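Local coordinates for peptidase M16 C-terminal domain-containing protein (Enterococcus faecalis, PDB 3D3Y), which is of unknown function but is related to the M16 metallopeptidases through their C-terminal domain and may bind a metal ion, at residues D111-I116 / P216-L221; Y261-Y266 / F273-F278; M4-V9 / V209-L214. All blocks are in the same frame, centred on the assembly; numbering follows the deposited sequence. Where two conformers were deposited one is given.

Contact 1: residues D111-I116 / P216-L221; sequences DFLKEI and PLFKQL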
ATOM      1  N   ASP A 111       2.389  -4.222  27.126  1.00 32.19           N
ATOM      2  CA  ASP A 111       3.416  -3.431  27.798  1.00 33.55           C
ATOM      3  C   ASP A 111       4.513  -3.048  26.804  1.00 32.78           C
ATOM      4  O   ASP A 111       4.990  -1.918  26.802  1.00 33.07           O
ATOM      5  CB  ASP A 111       4.001  -4.187  29.007  1.00 33.82           C
ATOM      6  CG  ASP A 111       5.105  -3.392  29.727  1.00 38.45           C
ATOM      7  OD1 ASP A 111       4.758  -2.439  30.450  1.00 45.49           O
ATOM      8  OD2 ASP A 111       6.308  -3.726  29.589  1.00 40.99           O
ATOM      9  N   PHE A 112       4.913  -3.986  25.953  1.00 32.22           N
ATOM     10  CA  PHE A 112       5.966  -3.682  24.965  1.00 31.72           C
ATOM     11  C   PHE A 112       5.518  -2.614  23.972  1.00 31.66           C
ATOM     12  O   PHE A 112       6.271  -1.666  23.667  1.00 32.65           O
ATOM     13  CB  PHE A 112       6.371  -4.938  24.199  1.00 30.60           C
ATOM     14  CG  PHE A 112       7.474  -4.700  23.206  1.00 31.15           C
ATOM     15  CD1 PHE A 112       8.783  -4.529  23.641  1.00 31.39           C
ATOM     16  CD2 PHE A 112       7.197  -4.646  21.845  1.00 31.61           C
ATOM     17  CE1 PHE A 112       9.826  -4.315  22.710  1.00 32.67           C
ATOM     18  CE2 PHE A 112       8.230  -4.453  20.901  1.00 30.70           C
ATOM     19  CZ  PHE A 112       9.544  -4.284  21.340  1.00 30.71           C
ATOM     20  N   LEU A 113       4.301  -2.756  23.464  1.00 31.54           N
ATOM     21  CA  LEU A 113       3.696  -1.694  22.668  1.00 31.96           C
ATOM     22  C   LEU A 113       3.674  -0.346  23.392  1.00 32.90           C
ATOM     23  O   LEU A 113       3.932   0.709  22.786  1.00 31.60           O
ATOM     24  CB  LEU A 113       2.293  -2.071  22.198  1.00 32.33           C
ATOM     25  CG  LEU A 113       2.165  -3.288  21.271  1.00 33.00           C
ATOM     26  CD1 LEU A 113       0.706  -3.615  21.164  1.00 34.64           C
ATOM     27  CD2 LEU A 113       2.802  -2.969  19.908  1.00 34.49           C
ATOM     28  N   LYS A 114       3.335  -0.352  24.684  1.00 32.66           N
ATOM     29  CA  LYS A 114       3.275   0.908  25.411  1.00 33.36           C
ATOM     30  C   LYS A 114       4.656   1.584  25.402  1.00 33.66           C
ATOM     31  O   LYS A 114       4.755   2.844  25.291  1.00 33.36           O
ATOM     32  CB  LYS A 114       2.797   0.674  26.853  1.00 32.25           C
ATOM     33  CG  LYS A 114       2.575   1.938  27.637  1.00 36.22           C
ATOM     34  CD  LYS A 114       2.112   1.641  29.055  1.00 40.00           C
ATOM     35  CE  LYS A 114       1.651   2.942  29.713  1.00 43.12           C
ATOM     36  NZ  LYS A 114       1.505   2.855  31.205  1.00 47.84           N
ATOM     37  N   GLU A 115       5.701   0.758  25.575  1.00 32.90           N
ATOM     38  CA  GLU A 115       7.096   1.230  25.553  1.00 32.16           C
ATOM     39  C   GLU A 115       7.430   1.834  24.204  1.00 31.99           C
ATOM     40  O   GLU A 115       7.897   3.001  24.111  1.00 31.45           O
ATOM     41  CB  GLU A 115       8.081   0.101  25.907  1.00 32.03           C
ATOM     42  CG  GLU A 115       8.090  -0.304  27.419  1.00 32.93           C
ATOM     43  CD  GLU A 115       8.644   0.810  28.346  1.00 39.47           C
ATOM     44  OE1 GLU A 115       9.442   1.673  27.890  1.00 35.81           O
ATOM     45  OE2 GLU A 115       8.266   0.829  29.542  1.00 42.08           O
ATOM     46  N   ILE A 116       7.169   1.066  23.151  1.00 31.08           N
ATOM     47  CA  ILE A 116       7.428   1.543  21.779  1.00 32.20           C
ATOM     48  C   ILE A 116       6.689   2.854  21.431  1.00 32.38           C
ATOM     49  O   ILE A 116       7.273   3.794  20.891  1.00 32.03           O
ATOM     50  CB  ILE A 116       7.091   0.454  20.749  1.00 31.75           C
ATOM     51  CG1 ILE A 116       8.044  -0.754  20.929  1.00 31.61           C
ATOM     52  CG2 ILE A 116       7.111   1.049  19.297  1.00 32.99           C
ATOM     53  CD1 ILE A 116       9.558  -0.397  20.892  1.00 32.91           C
ATOM     54  N   PRO A 216      -9.087  -4.280  29.342  1.00 35.50           N
ATOM     55  CA  PRO A 216      -8.278  -3.705  30.433  1.00 36.01           C
ATOM     56  C   PRO A 216      -6.818  -3.468  30.034  1.00 36.33           C
ATOM     57  O   PRO A 216      -6.276  -2.393  30.319  1.00 36.35           O
ATOM     58  CB  PRO A 216      -8.356  -4.762  31.535  1.00 36.70           C
ATOM     59  CG  PRO A 216      -9.588  -5.542  31.240  1.00 36.66           C
ATOM     60  CD  PRO A 216      -9.768  -5.521  29.754  1.00 35.09           C
ATOM     61  N   LEU A 217      -6.194  -4.430  29.349  1.00 35.66           N
ATOM     62  CA  LEU A 217      -4.797  -4.243  28.925  1.00 35.82           C
ATOM     63  C   LEU A 217      -4.644  -2.977  28.086  1.00 35.86           C
ATOM     64  O   LEU A 217      -3.813  -2.115  28.394  1.00 35.36           O
ATOM     65  CB  LEU A 217      -4.243  -5.471  28.170  1.00 35.36           C
ATOM     66  CG  LEU A 217      -4.325  -6.793  28.942  1.00 35.86           C
ATOM     67  CD1 LEU A 217      -3.736  -7.929  28.115  1.00 32.65           C
ATOM     68  CD2 LEU A 217      -3.653  -6.681  30.307  1.00 34.27           C
ATOM     69  N   PHE A 218      -5.469  -2.856  27.045  1.00 35.82           N
ATOM     70  CA  PHE A 218      -5.316  -1.746  26.117  1.00 36.36           C
ATOM     71  C   PHE A 218      -5.704  -0.396  26.702  1.00 36.97           C
ATOM     72  O   PHE A 218      -5.196   0.646  26.278  1.00 36.99           O
ATOM     73  CB  PHE A 218      -5.989  -2.043  24.768  1.00 35.98           C
ATOM     74  CG  PHE A 218      -5.111  -2.816  23.852  1.00 36.06           C
ATOM     75  CD1 PHE A 218      -5.310  -4.175  23.665  1.00 37.27           C
ATOM     76  CD2 PHE A 218      -4.035  -2.197  23.220  1.00 35.87           C
ATOM     77  CE1 PHE A 218      -4.443  -4.905  22.818  1.00 36.88           C
ATOM     78  CE2 PHE A 218      -3.173  -2.910  22.391  1.00 38.24           C
ATOM     79  CZ  PHE A 218      -3.378  -4.256  22.183  1.00 37.34           C
ATOM     80  N   LYS A 219      -6.561  -0.420  27.710  1.00 37.42           N
ATOM     81  CA  LYS A 219      -6.922   0.808  28.393  1.00 38.74           C
ATOM     82  C   LYS A 219      -5.708   1.443  29.078  1.00 39.11           C
ATOM     83  O   LYS A 219      -5.747   2.627  29.380  1.00 39.32           O
ATOM     84  CB  LYS A 219      -8.080   0.582  29.381  1.00 39.45           C
ATOM     85  CG  LYS A 219      -9.452   0.302  28.705  1.00 40.97           C
ATOM     86  CD  LYS A 219     -10.261   1.563  28.393  1.00 44.75           C
ATOM     87  CE  LYS A 219     -10.655   2.292  29.662  1.00 48.21           C
ATOM     88  NZ  LYS A 219     -11.934   3.090  29.534  1.00 50.72           N
ATOM     89  N   GLN A 220      -4.639   0.667  29.297  1.00 39.33           N
ATOM     90  CA  GLN A 220      -3.376   1.135  29.901  0.50 39.38           C
ATOM     91  C   GLN A 220      -2.586   2.043  28.968  1.00 39.33           C
ATOM     92  O   GLN A 220      -1.617   2.674  29.379  1.00 39.80           O
ATOM     93  CB  GLN A 220      -2.458  -0.047  30.268  0.50 39.27           C
ATOM     94  CG  GLN A 220      -2.963  -0.979  31.386  0.50 39.77           C
ATOM     95  CD  GLN A 220      -2.258  -2.343  31.425  0.50 39.69           C
ATOM     96  OE1 GLN A 220      -1.509  -2.722  30.507  0.50 39.97           O
ATOM     97  NE2 GLN A 220      -2.518  -3.098  32.491  0.50 39.46           N
ATOM     98  N   LEU A 221      -2.941   2.060  27.688  1.00 38.89           N
ATOM     99  CA  LEU A 221      -2.202   2.913  26.732  1.00 38.27           C
ATOM    100  C   LEU A 221      -2.742   4.345  26.809  1.00 37.82           C
ATOM    101  O   LEU A 221      -3.908   4.594  26.483  1.00 37.65           O
ATOM    102  CB  LEU A 221      -2.278   2.328  25.312  1.00 38.05           C
ATOM    103  CG  LEU A 221      -1.227   1.258  24.958  1.00 38.88           C
ATOM    104  CD1 LEU A 221      -1.082   0.170  26.012  1.00 36.65           C
ATOM    105  CD2 LEU A 221      -1.494   0.651  23.555  1.00 38.39           C
TER
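The ring of Phe218 meets Leu113 obliquely: methyl CD1 of the leucine lies 4.1 Å from ring atom CE2, and the two side chains pass at a slant. A second ring, Phe112, sits on the far side of helix 105-118, with CG1 of Ile116, one turn on, 3.7 Å above the plane of one of its faces and displaced toward the rim. Phe75 meets that ring edge-to-face.

Lys114 closes the solvent side of the contact. Its CG stands anti to the backbone N (chi1 -174°) and the rest of the chain runs out extended, a course that brings CE, and not NZ alone, alongside the Gln220 carbonyl. At its root, CB of Lys114 packs against CD1 of Leu221 at 4.0 Å; farther out, CE lies 3.3 Å from O of Gln220. The ammonium NZ of Lys114 is 3.6 Å from the same oxygen, where a weak electrostatic attraction is likely although no hydrogen bond is made. Backbone N of Leu221 bonds to O of Phe218 at 3.0 Å, forming a turn at the end of 216-221, and Leu221 also packs on Val110 and Phe118 of helix 105-118.

Leu113 packs as well on Ile90 and Met92 of strand 85-95, and Leu214 on strand 200-207, so both touching helices cover the mixed six-stranded sheet, consistent with the layered alpha/beta build of M16-type domains.

Contact 2: residues Y261-Y266 / F273-F278; sequences YNTDIY and FALQVF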
ATOM      1  N   TYR A 261      -4.178   6.096 -17.187  1.00 30.34           N
ATOM      2  CA  TYR A 261      -5.547   6.322 -17.591  1.00 30.03           C
ATOM      3  C   TYR A 261      -6.420   6.565 -16.378  1.00 30.54           C
ATOM      4  O   TYR A 261      -6.220   5.917 -15.351  1.00 31.06           O
ATOM      5  CB  TYR A 261      -6.088   5.043 -18.219  1.00 30.81           C
ATOM      6  CG  TYR A 261      -5.385   4.523 -19.447  1.00 32.53           C
ATOM      7  CD1 TYR A 261      -5.893   4.763 -20.719  1.00 32.22           C
ATOM      8  CD2 TYR A 261      -4.249   3.727 -19.327  1.00 33.22           C
ATOM      9  CE1 TYR A 261      -5.254   4.253 -21.848  1.00 31.01           C
ATOM     10  CE2 TYR A 261      -3.613   3.192 -20.444  1.00 32.91           C
ATOM     11  CZ  TYR A 261      -4.128   3.455 -21.689  1.00 33.59           C
ATOM     12  OH  TYR A 261      -3.495   2.908 -22.772  1.00 34.71           O
ATOM     13  N   ASN A 262      -7.392   7.468 -16.496  1.00 30.09           N
ATOM     14  CA  ASN A 262      -8.419   7.637 -15.471  1.00 31.50           C
ATOM     15  C   ASN A 262      -9.480   6.543 -15.710  1.00 31.75           C
ATOM     16  O   ASN A 262      -9.969   6.375 -16.840  1.00 31.29           O
ATOM     17  CB  ASN A 262      -9.036   9.041 -15.583  1.00 31.29           C
ATOM     18  CG  ASN A 262     -10.091   9.324 -14.513  1.00 31.83           C
ATOM     19  OD1 ASN A 262     -11.201   8.821 -14.570  1.00 35.07           O
ATOM     20  ND2 ASN A 262      -9.746  10.156 -13.565  1.00 33.70           N
ATOM     21  N   THR A 263      -9.808   5.791 -14.675  1.00 31.14           N
ATOM     22  CA  THR A 263     -10.861   4.795 -14.790  1.00 31.60           C
ATOM     23  C   THR A 263     -12.140   5.264 -14.133  1.00 32.99           C
ATOM     24  O   THR A 263     -13.212   4.765 -14.468  1.00 33.26           O
ATOM     25  CB  THR A 263     -10.479   3.473 -14.100  1.00 30.78           C
ATOM     26  OG1 THR A 263     -10.317   3.737 -12.697  1.00 33.19           O
ATOM     27  CG2 THR A 263      -9.167   2.882 -14.668  1.00 31.92           C
ATOM     28  N   ASP A 264     -12.014   6.174 -13.170  1.00 32.55           N
ATOM     29  CA  ASP A 264     -13.111   6.535 -12.290  1.00 34.62           C
ATOM     30  C   ASP A 264     -13.822   5.300 -11.655  1.00 33.79           C
ATOM     31  O   ASP A 264     -15.002   5.361 -11.364  1.00 33.21           O
ATOM     32  CB  ASP A 264     -14.094   7.418 -13.080  1.00 35.46           C
ATOM     33  CG  ASP A 264     -15.004   8.245 -12.187  1.00 41.96           C
ATOM     34  OD1 ASP A 264     -14.510   8.829 -11.178  1.00 47.86           O
ATOM     35  OD2 ASP A 264     -16.217   8.322 -12.517  1.00 45.28           O
ATOM     36  N   ILE A 265     -13.110   4.184 -11.449  1.00 32.97           N
ATOM     37  CA  ILE A 265     -13.722   3.010 -10.823  1.00 31.84           C
ATOM     38  C   ILE A 265     -13.036   2.684  -9.495  1.00 31.61           C
ATOM     39  O   ILE A 265     -11.816   2.546  -9.440  1.00 31.50           O
ATOM     40  CB  ILE A 265     -13.695   1.769 -11.748  1.00 31.44           C
ATOM     41  CG1 ILE A 265     -14.556   2.009 -13.016  1.00 32.03           C
ATOM     42  CG2 ILE A 265     -14.193   0.518 -11.004  1.00 31.03           C
ATOM     43  CD1 ILE A 265     -14.196   1.032 -14.139  1.00 31.38           C
ATOM     44  N   TYR A 266     -13.842   2.515  -8.445  1.00 30.82           N
ATOM     45  CA  TYR A 266     -13.321   2.392  -7.076  1.00 31.05           C
ATOM     46  C   TYR A 266     -13.788   1.131  -6.410  1.00 30.28           C
ATOM     47  O   TYR A 266     -14.758   0.501  -6.850  1.00 30.66           O
ATOM     48  CB  TYR A 266     -13.706   3.615  -6.224  1.00 30.17           C
ATOM     49  CG  TYR A 266     -13.024   4.870  -6.744  1.00 31.87           C
ATOM     50  CD1 TYR A 266     -11.845   5.331  -6.164  1.00 32.53           C
ATOM     51  CD2 TYR A 266     -13.539   5.564  -7.838  1.00 32.34           C
ATOM     52  CE1 TYR A 266     -11.193   6.457  -6.657  1.00 33.41           C
ATOM     53  CE2 TYR A 266     -12.897   6.704  -8.346  1.00 32.07           C
ATOM     54  CZ  TYR A 266     -11.733   7.139  -7.754  1.00 33.33           C
ATOM     55  OH  TYR A 266     -11.089   8.252  -8.239  1.00 32.87           O
ATOM     56  N   PHE A 273     -15.660  -5.303 -10.273  1.00 29.44           N
ATOM     57  CA  PHE A 273     -15.266  -6.651 -10.722  1.00 29.67           C
ATOM     58  C   PHE A 273     -14.951  -6.716 -12.223  1.00 29.42           C
ATOM     59  O   PHE A 273     -13.953  -7.340 -12.637  1.00 28.90           O
ATOM     60  CB  PHE A 273     -16.321  -7.707 -10.305  1.00 29.38           C
ATOM     61  CG  PHE A 273     -16.304  -7.969  -8.844  1.00 31.35           C
ATOM     62  CD1 PHE A 273     -15.433  -8.926  -8.309  1.00 32.72           C
ATOM     63  CD2 PHE A 273     -17.101  -7.208  -7.974  1.00 32.01           C
ATOM     64  CE1 PHE A 273     -15.363  -9.138  -6.943  1.00 32.44           C
ATOM     65  CE2 PHE A 273     -17.033  -7.410  -6.596  1.00 31.01           C
ATOM     66  CZ  PHE A 273     -16.177  -8.373  -6.087  1.00 31.15           C
ATOM     67  N   ALA A 274     -15.791  -6.051 -13.026  1.00 29.00           N
ATOM     68  CA  ALA A 274     -15.534  -5.887 -14.471  1.00 30.26           C
ATOM     69  C   ALA A 274     -14.125  -5.317 -14.737  1.00 29.93           C
ATOM     70  O   ALA A 274     -13.453  -5.707 -15.683  1.00 29.98           O
ATOM     71  CB  ALA A 274     -16.613  -4.960 -15.089  1.00 29.72           C
ATOM     72  N   LEU A 275     -13.696  -4.394 -13.885  1.00 29.86           N
ATOM     73  CA  LEU A 275     -12.356  -3.774 -14.044  1.00 30.26           C
ATOM     74  C   LEU A 275     -11.247  -4.782 -13.731  1.00 30.18           C
ATOM     75  O   LEU A 275     -10.227  -4.851 -14.432  1.00 29.51           O
ATOM     76  CB  LEU A 275     -12.234  -2.525 -13.168  1.00 30.27           C
ATOM     77  CG  LEU A 275     -10.828  -1.909 -13.065  1.00 29.15           C
ATOM     78  CD1 LEU A 275     -10.480  -1.284 -14.420  1.00 30.49           C
ATOM     79  CD2 LEU A 275     -10.834  -0.836 -11.952  1.00 30.51           C
ATOM     80  N   GLN A 276     -11.482  -5.612 -12.710  1.00 31.18           N
ATOM     81  CA  GLN A 276     -10.539  -6.677 -12.363  1.00 32.14           C
ATOM     82  C   GLN A 276     -10.270  -7.543 -13.617  1.00 32.12           C
ATOM     83  O   GLN A 276      -9.126  -7.834 -13.959  1.00 32.47           O
ATOM     84  CB  GLN A 276     -11.113  -7.530 -11.223  1.00 32.85           C
ATOM     85  CG  GLN A 276     -11.292  -6.798  -9.883  1.00 35.46           C
ATOM     86  CD  GLN A 276      -9.951  -6.447  -9.251  1.00 43.02           C
ATOM     87  OE1 GLN A 276      -8.931  -7.108  -9.510  1.00 44.33           O
ATOM     88  NE2 GLN A 276      -9.934  -5.401  -8.439  1.00 44.10           N
ATOM     89  N   VAL A 277     -11.347  -7.920 -14.292  1.00 30.94           N
ATOM     90  CA  VAL A 277     -11.268  -8.785 -15.450  1.00 30.67           C
ATOM     91  C   VAL A 277     -10.705  -8.011 -16.634  1.00 30.30           C
ATOM     92  O   VAL A 277      -9.816  -8.525 -17.324  1.00 30.02           O
ATOM     93  CB  VAL A 277     -12.639  -9.460 -15.771  1.00 31.58           C
ATOM     94  CG1 VAL A 277     -12.555 -10.330 -17.062  1.00 28.78           C
ATOM     95  CG2 VAL A 277     -13.107 -10.310 -14.572  1.00 29.02           C
ATOM     96  N   PHE A 278     -11.186  -6.780 -16.854  1.00 29.65           N
ATOM     97  CA  PHE A 278     -10.650  -5.968 -17.963  1.00 29.98           C
ATOM     98  C   PHE A 278      -9.130  -5.873 -17.861  1.00 29.59           C
ATOM     99  O   PHE A 278      -8.408  -6.064 -18.854  1.00 28.98           O
ATOM    100  CB  PHE A 278     -11.237  -4.556 -17.980  1.00 29.89           C
ATOM    101  CG  PHE A 278     -10.423  -3.608 -18.819  1.00 31.97           C
ATOM    102  CD1 PHE A 278     -10.635  -3.518 -20.210  1.00 31.50           C
ATOM    103  CD2 PHE A 278      -9.418  -2.834 -18.237  1.00 31.72           C
ATOM    104  CE1 PHE A 278      -9.848  -2.655 -21.007  1.00 32.71           C
ATOM    105  CE2 PHE A 278      -8.627  -1.980 -19.022  1.00 34.12           C
ATOM    106  CZ  PHE A 278      -8.858  -1.876 -20.412  1.00 31.82           C
TER
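CB of Leu275, on helix 272-284, meets the terminal methyl CD1 of Ile265, in the loop after strand 255-262, at 4.2 Å. From there CG lies anti to the backbone N (chi1 171°), which sends the branched end out from the helix toward the loop. Of the two methyls, CD2 does most of the touching: it is 3.7 Å from CG2 of Ile265 and 3.9 Å from CB of the same residue. The other methyl, CD1, turns toward Thr263 and approaches its CG2 more loosely, at 4.4 Å. The isoleucine and leucine run past one another in opposite directions.

Thr263 has a second task. Its OG1 accepts the backbone N-H of Ile265 at 3.1 Å, an ST turn with a nearly straight bond (165°). That bond probably helps set the bend from which Ile265 points at the helix, and it satisfies a polar N-H in buried surroundings. Val406 of helix 400-409 also packs on Leu275, while Met315 and Leu410 pack on Thr263. The loop links strand 255-262 of the five-stranded sheet to helix 272-284, in the M16-like part of the chain.

No hydrogen bond joins the two segments. Between them the contact probably rests on dispersion and the burial of methyl groups, while the loop makes its polar bonds through the ST turn and with partners elsewhere, such as Asp269 and Tyr235.

Contact 3: residues M4-V9 / V209-L214; sequences MSVQLV and VNEAEL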
HETATM    1  N   MSE A   4     -15.159  -7.556  17.589  1.00 46.44           N
HETATM    2  CA  MSE A   4     -15.813  -6.838  18.658  1.00 46.27           C
HETATM    3  C   MSE A   4     -15.025  -5.577  18.903  1.00 44.51           C
HETATM    4  O   MSE A   4     -13.799  -5.613  19.186  1.00 44.02           O
HETATM    5  CB  MSE A   4     -15.846  -7.712  19.881  1.00 46.37           C
HETATM    6  CG  MSE A   4     -16.726  -8.921  19.653  1.00 47.30           C
HETATM    7 SE   MSE A   4     -16.269 -10.270  20.913  0.70 50.65          SE
HETATM    8  CE  MSE A   4     -14.341 -10.340  20.624  1.00 46.41           C
ATOM      9  N   SER A   5     -15.701  -4.445  18.751  1.00 42.33           N
ATOM     10  CA  SER A   5     -14.995  -3.192  18.841  1.00 40.42           C
ATOM     11  C   SER A   5     -15.409  -2.368  20.061  1.00 39.56           C
ATOM     12  O   SER A   5     -16.570  -2.413  20.509  1.00 37.43           O
ATOM     13  CB  SER A   5     -15.078  -2.422  17.525  1.00 40.40           C
ATOM     14  OG  SER A   5     -16.221  -1.619  17.487  1.00 44.15           O
ATOM     15  N   VAL A   6     -14.414  -1.689  20.622  1.00 38.03           N
ATOM     16  CA  VAL A   6     -14.561  -0.847  21.798  1.00 37.64           C
ATOM     17  C   VAL A   6     -13.804   0.435  21.587  1.00 37.12           C
ATOM     18  O   VAL A   6     -12.650   0.433  21.081  1.00 35.69           O
ATOM     19  CB  VAL A   6     -13.948  -1.450  23.075  1.00 38.33           C
ATOM     20  CG1 VAL A   6     -14.574  -0.755  24.288  1.00 38.66           C
ATOM     21  CG2 VAL A   6     -14.173  -2.930  23.146  1.00 39.94           C
ATOM     22  N   GLN A   7     -14.460   1.522  21.965  1.00 35.59           N
ATOM     23  CA  GLN A   7     -13.813   2.800  22.081  1.00 36.91           C
ATOM     24  C   GLN A   7     -12.933   2.875  23.340  1.00 37.16           C
ATOM     25  O   GLN A   7     -13.449   2.819  24.463  1.00 37.18           O
ATOM     26  CB  GLN A   7     -14.865   3.878  22.144  1.00 36.99           C
ATOM     27  CG  GLN A   7     -14.348   5.254  21.884  1.00 40.07           C
ATOM     28  CD  GLN A   7     -15.484   6.225  21.644  1.00 43.57           C
ATOM     29  OE1 GLN A   7     -16.548   6.116  22.260  1.00 46.19           O
ATOM     30  NE2 GLN A   7     -15.281   7.159  20.725  1.00 45.87           N
ATOM     31  N   LEU A   8     -11.628   3.018  23.140  1.00 36.14           N
ATOM     32  CA  LEU A   8     -10.679   3.252  24.237  1.00 35.95           C
ATOM     33  C   LEU A   8     -10.834   4.696  24.670  1.00 36.55           C
ATOM     34  O   LEU A   8     -11.327   4.952  25.776  1.00 36.49           O
ATOM     35  CB  LEU A   8      -9.245   2.929  23.802  1.00 36.00           C
ATOM     36  CG  LEU A   8      -9.038   1.455  23.463  1.00 34.49           C
ATOM     37  CD1 LEU A   8      -7.594   1.194  23.024  1.00 33.31           C
ATOM     38  CD2 LEU A   8      -9.455   0.512  24.584  1.00 36.70           C
ATOM     39  N   VAL A   9     -10.460   5.629  23.790  1.00 36.17           N
ATOM     40  CA  VAL A   9     -10.935   7.030  23.843  1.00 36.07           C
ATOM     41  C   VAL A   9     -11.458   7.437  22.460  1.00 35.78           C
ATOM     42  O   VAL A   9     -11.210   6.740  21.466  1.00 35.41           O
ATOM     43  CB  VAL A   9      -9.814   8.031  24.278  1.00 36.43           C
ATOM     44  CG1 VAL A   9      -9.343   7.743  25.708  1.00 38.12           C
ATOM     45  CG2 VAL A   9      -8.624   8.000  23.314  1.00 35.00           C
ATOM     46  N   VAL A 209      -8.252 -15.295  21.423  1.00 35.27           N
ATOM     47  CA  VAL A 209      -8.283 -14.338  22.515  1.00 36.58           C
ATOM     48  C   VAL A 209      -9.744 -13.980  22.806  1.00 38.23           C
ATOM     49  O   VAL A 209     -10.625 -14.215  21.971  1.00 37.87           O
ATOM     50  CB  VAL A 209      -7.528 -13.030  22.145  1.00 36.47           C
ATOM     51  CG1 VAL A 209      -6.028 -13.278  22.030  1.00 34.60           C
ATOM     52  CG2 VAL A 209      -8.081 -12.438  20.847  1.00 36.46           C
ATOM     53  N   ASN A 210      -9.982 -13.389  23.974  1.00 40.44           N
ATOM     54  CA  ASN A 210     -11.289 -12.811  24.302  1.00 42.48           C
ATOM     55  C   ASN A 210     -11.226 -11.320  24.640  1.00 42.61           C
ATOM     56  O   ASN A 210     -10.249 -10.831  25.244  1.00 43.08           O
ATOM     57  CB  ASN A 210     -11.926 -13.565  25.455  1.00 43.41           C
ATOM     58  CG  ASN A 210     -11.228 -13.304  26.761  1.00 46.46           C
ATOM     59  OD1 ASN A 210     -11.721 -12.548  27.595  1.00 51.02           O
ATOM     60  ND2 ASN A 210     -10.062 -13.910  26.944  1.00 50.01           N
ATOM     61  N   GLU A 211     -12.273 -10.607  24.226  1.00 42.53           N
ATOM     62  CA  GLU A 211     -12.417  -9.177  24.474  1.00 42.44           C
ATOM     63  C   GLU A 211     -12.201  -8.806  25.944  1.00 42.31           C
ATOM     64  O   GLU A 211     -11.482  -7.847  26.241  1.00 42.10           O
ATOM     65  CB  GLU A 211     -13.804  -8.701  24.023  1.00 42.58           C
ATOM     66  CG  GLU A 211     -13.954  -7.196  24.088  1.00 44.05           C
ATOM     67  CD  GLU A 211     -15.167  -6.678  23.373  1.00 43.93           C
ATOM     68  OE1 GLU A 211     -16.282  -6.999  23.814  1.00 45.39           O
ATOM     69  OE2 GLU A 211     -14.997  -5.924  22.381  1.00 46.23           O
ATOM     70  N   ALA A 212     -12.823  -9.566  26.846  1.00 41.35           N
ATOM     71  CA  ALA A 212     -12.754  -9.283  28.275  1.00 41.77           C
ATOM     72  C   ALA A 212     -11.328  -9.133  28.831  1.00 42.09           C
ATOM     73  O   ALA A 212     -11.073  -8.215  29.611  1.00 42.02           O
ATOM     74  CB  ALA A 212     -13.549 -10.316  29.074  1.00 42.00           C
ATOM     75  N   GLU A 213     -10.407 -10.015  28.448  1.00 41.70           N
ATOM     76  CA  GLU A 213      -9.013  -9.844  28.876  1.00 43.01           C
ATOM     77  C   GLU A 213      -8.361  -8.607  28.260  1.00 40.68           C
ATOM     78  O   GLU A 213      -7.664  -7.863  28.958  1.00 40.38           O
ATOM     79  CB  GLU A 213      -8.147 -11.075  28.585  1.00 43.55           C
ATOM     80  CG  GLU A 213      -6.690 -10.890  29.095  1.00 46.98           C
ATOM     81  CD  GLU A 213      -5.792 -12.101  28.902  1.00 47.74           C
ATOM     82  OE1 GLU A 213      -4.713 -12.142  29.560  1.00 52.08           O
ATOM     83  OE2 GLU A 213      -6.154 -13.005  28.099  1.00 54.50           O
ATOM     84  N   LEU A 214      -8.596  -8.380  26.965  1.00 39.14           N
ATOM     85  CA  LEU A 214      -7.852  -7.357  26.212  1.00 37.56           C
ATOM     86  C   LEU A 214      -8.227  -5.909  26.535  1.00 36.86           C
ATOM     87  O   LEU A 214      -7.377  -5.021  26.520  1.00 36.32           O
ATOM     88  CB  LEU A 214      -7.986  -7.599  24.703  1.00 37.27           C
ATOM     89  CG  LEU A 214      -7.088  -8.722  24.158  1.00 38.88           C
ATOM     90  CD1 LEU A 214      -7.587  -9.226  22.813  1.00 38.69           C
ATOM     91  CD2 LEU A 214      -5.630  -8.236  24.050  1.00 36.05           C
TER
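Glu211 stretches to the edge strand because its CG is anti to the backbone N (chi1 -173°) and the chain stays extended to CD, which carries the carboxylate between Met4 and Val6. Met4, a selenomethionine, answers with a bend at its far end (chi3 -52°) that folds methyl CE back onto the stem of the glutamate, 3.8 Å from CB of Glu211. The side chains cross obliquely, CE of Met4 lying by CB of Glu211 and OE2 of Glu211 by CB of Met4.

Carboxylate oxygen OE2 of Glu211 bears most of the contact. It lies 3.2 Å from CB of Met4 and equally 3.2 Å from CG2 of Val6, so it is lodged among carbon atoms. The carbonyl O of Met4 is 3.4 Å from the same OE2; as both are acceptors, they probably repel slightly, which could raise the carboxylate's proton affinity. The start of the helix, where Glu211 sits, would tend to work the other way.

That start is capped by Asn210. Its OD1 accepts the N-H of Glu213 at 3.0 Å, the donor lying well above the carbonyl plane.

Strand 4-7 pairs by its backbone with strand 12-18, and Val6 also packs on Val215. This is an N-capped helix, following strand 200-207, laid over the outer edge of the mixed sheet in an alpha/beta domain.

Overall arrangement
Contacts 1 and 3 share helix 211-219 and lie about 13 Å apart, centre to centre: one packs its last turn and the residues after it on helix 105-118, the other its first turn on the sheet's edge strand. They touch through Leu8, whose CD1 lies 4.0 Å from CB of Phe218. Contact 2 packs a helix against the loop leaving a strand of the other, five-stranded sheet, about 42 Å from contact 1 between centres and across the chain's centre. Contact 2 is wholly buried and purely apolar between its segments. Contact 1 is largely buried, with lysine and a carbonyl at its margin, whereas contact 3 lies at the surface and sets a carboxylate among aliphatic atoms.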